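Local coordinates for protein probable amidase (Thermus thermophilus, PDB 2DC0) that is a probable amidase of the amidase family, an alpha/beta protein built round a large mixed beta sheet flanked by helices, at residues A[238-243]-A[269-274]. Residues are numbered along the deposited sequence; the frame is centred on the assembly and turned at random.
Sequences FGVPLD and AEVREV
Phe238 and Val240 pair in parallel with Val271 and Glu273 through a ladder of four backbone hydrogen bonds. Phe238 N gives to Glu270 O (2.9 Å) and Phe238 O accepts from Arg272 N; Val240 N then gives to Arg272 O (2.8 Å). In the last rung Val274 N reaches Val240 O from above the carbonyl plane, 51° out of it, where the chain leaves strand 237-240 through an inverse gamma turn centred on Pro241, the N-cap position of helix 242-245. A water bridges this exit, donating to Val274 O and Glu273 OE2 and accepting from Asp243 N. Asp243 OD2 is hydrogen-bonded to Ser275 OG and OD1 to Leu276 N.

On the face of Phe238 and Val240, Val240 CG2 meets Val271 CG1 obliquely at 3.8 Å beneath helix 251-263, while Ala269 CB lies at the edge of the Phe238 ring. The extended Glu273 side chain, CG anti to the backbone N (chi1 -175°), crosses Leu242 at about a right angle, with CG 3.6 Å from Leu242 CD1. Past the last bridge, Val274 CG1 rests on Gly239 CA at 3.8 Å, and the Val274 and Pro241 side chains lie side by side, pointing the same way.

Within 269-274, a salt bridge joins Arg272 NE to Glu270 OE2 (2.6 Å), met from above the carboxylate plane; NH2 hydrogen-bonds OE1 on its syn side.

Strand 237-240, helix 251-263 and the parallel strand 270-273, outermost in the chain's large mixed sheet, form a beta-alpha-beta crossover.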
loop_
_atom_site.group_PDB
_atom_site.type_symbol
_atom_site.label_atom_id
_atom_site.label_comp_id
_atom_site.label_asym_id
_atom_site.label_seq_id
_atom_site.Cartn_x
_atom_site.Cartn_y
_atom_site.Cartn_z
ATOM N N PHE A 238 1.647 -22.830 2.057
ATOM C CA PHE A 238 1.090 -22.067 0.951
ATOM C C PHE A 238 -0.387 -21.785 1.149
ATOM O O PHE A 238 -1.156 -22.677 1.508
ATOM C CB PHE A 238 1.293 -22.829 -0.358
ATOM C CG PHE A 238 2.737 -23.010 -0.736
ATOM C CD1 PHE A 238 3.493 -21.929 -1.190
ATOM C CD2 PHE A 238 3.338 -24.265 -0.654
ATOM C CE1 PHE A 238 4.826 -22.097 -1.564
ATOM C CE2 PHE A 238 4.671 -24.444 -1.024
ATOM C CZ PHE A 238 5.417 -23.358 -1.481
ATOM N N GLY A 239 -0.778 -20.536 0.915
ATOM C CA GLY A 239 -2.174 -20.160 1.045
ATOM C C GLY A 239 -2.817 -20.149 -0.331
ATOM O O GLY A 239 -2.217 -19.679 -1.304
ATOM N N VAL A 240 -4.034 -20.670 -0.420
ATOM C CA VAL A 240 -4.753 -20.722 -1.687
ATOM C C VAL A 240 -6.067 -19.960 -1.541
ATOM O O VAL A 240 -6.926 -20.339 -0.743
ATOM C CB VAL A 240 -5.034 -22.194 -2.094
ATOM C CG1 VAL A 240 -5.836 -22.246 -3.379
ATOM C CG2 VAL A 240 -3.713 -22.939 -2.266
ATOM N N PRO A 241 -6.230 -18.862 -2.303
ATOM C CA PRO A 241 -7.435 -18.030 -2.266
ATOM C C PRO A 241 -8.559 -18.602 -3.116
ATOM O O PRO A 241 -8.893 -18.065 -4.176
ATOM C CB PRO A 241 -6.927 -16.686 -2.773
ATOM C CG PRO A 241 -5.922 -17.101 -3.810
ATOM C CD PRO A 241 -5.186 -18.243 -3.141
ATOM N N LEU A 242 -9.147 -19.692 -2.632
ATOM C CA LEU A 242 -10.224 -20.366 -3.347
ATOM C C LEU A 242 -11.409 -19.472 -3.703
ATOM O O LEU A 242 -11.926 -19.559 -4.818
ATOM C CB LEU A 242 -10.690 -21.584 -2.539
ATOM C CG LEU A 242 -9.619 -22.679 -2.389
ATOM C CD1 LEU A 242 -10.183 -23.852 -1.590
ATOM C CD2 LEU A 242 -9.166 -23.157 -3.763
ATOM N N ASP A 243 -11.838 -18.611 -2.779
ATOM C CA ASP A 243 -12.972 -17.742 -3.075
ATOM C C ASP A 243 -12.656 -16.808 -4.247
ATOM O O ASP A 243 -13.493 -16.596 -5.127
ATOM C CB ASP A 243 -13.444 -16.966 -1.814
ATOM C CG ASP A 243 -12.359 -16.087 -1.176
ATOM O OD1 ASP A 243 -11.174 -16.155 -1.563
ATOM O OD2 ASP A 243 -12.712 -15.321 -0.253
ATOM N N ALA A 269 5.002 -30.142 2.311
ATOM C CA ALA A 269 4.559 -28.753 2.322
ATOM C C ALA A 269 3.135 -28.763 2.862
ATOM O O ALA A 269 2.508 -29.818 2.935
ATOM C CB ALA A 269 4.582 -28.171 0.905
ATOM N N GLU A 270 2.622 -27.597 3.242
ATOM C CA GLU A 270 1.256 -27.514 3.753
ATOM C C GLU A 270 0.440 -26.569 2.880
ATOM O O GLU A 270 0.961 -25.584 2.354
ATOM C CB GLU A 270 1.238 -27.003 5.193
ATOM C CG GLU A 270 -0.049 -27.358 5.931
ATOM C CD GLU A 270 -0.302 -26.482 7.146
ATOM O OE1 GLU A 270 0.657 -26.214 7.898
ATOM O OE2 GLU A 270 -1.466 -26.071 7.350
ATOM N N VAL A 271 -0.841 -26.881 2.728
ATOM C CA VAL A 271 -1.739 -26.069 1.920
ATOM C C VAL A 271 -2.916 -25.594 2.764
ATOM O O VAL A 271 -3.653 -26.409 3.321
ATOM C CB VAL A 271 -2.295 -26.874 0.730
ATOM C CG1 VAL A 271 -3.217 -26.001 -0.104
ATOM C CG2 VAL A 271 -1.142 -27.408 -0.119
ATOM N N ARG A 272 -3.091 -24.280 2.857
ATOM C CA ARG A 272 -4.190 -23.720 3.632
ATOM C C ARG A 272 -5.041 -22.801 2.774
ATOM O O ARG A 272 -4.519 -21.987 2.012
ATOM C CB ARG A 272 -3.664 -22.918 4.827
ATOM C CG ARG A 272 -2.837 -23.718 5.829
ATOM C CD ARG A 272 -2.353 -22.822 6.977
ATOM N NE ARG A 272 -1.411 -23.515 7.856
ATOM C CZ ARG A 272 -0.797 -22.955 8.894
ATOM N NH1 ARG A 272 -1.022 -21.681 9.195
ATOM N NH2 ARG A 272 0.049 -23.669 9.631
ATOM N N GLU A 273 -6.356 -22.939 2.889
ATOM C CA GLU A 273 -7.250 -22.071 2.144
ATOM C C GLU A 273 -7.212 -20.715 2.829
ATOM O O GLU A 273 -7.140 -20.645 4.055
ATOM C CB GLU A 273 -8.692 -22.582 2.179
ATOM C CG GLU A 273 -9.612 -21.739 1.301
ATOM C CD GLU A 273 -11.081 -22.051 1.489
ATOM O OE1 GLU A 273 -11.416 -23.174 1.926
ATOM O OE2 GLU A 273 -11.905 -21.169 1.177
ATOM N N VAL A 274 -7.241 -19.645 2.040
ATOM C CA VAL A 274 -7.252 -18.288 2.583
ATOM C C VAL A 274 -8.339 -17.527 1.840
ATOM O O VAL A 274 -8.754 -17.937 0.754
ATOM C CB VAL A 274 -5.901 -17.535 2.372
ATOM C CG1 VAL A 274 -4.771 -18.252 3.097
ATOM C CG2 VAL A 274 -5.601 -17.403 0.887
HETATM O O HOH W 1 -11.222 -18.812 0.024
#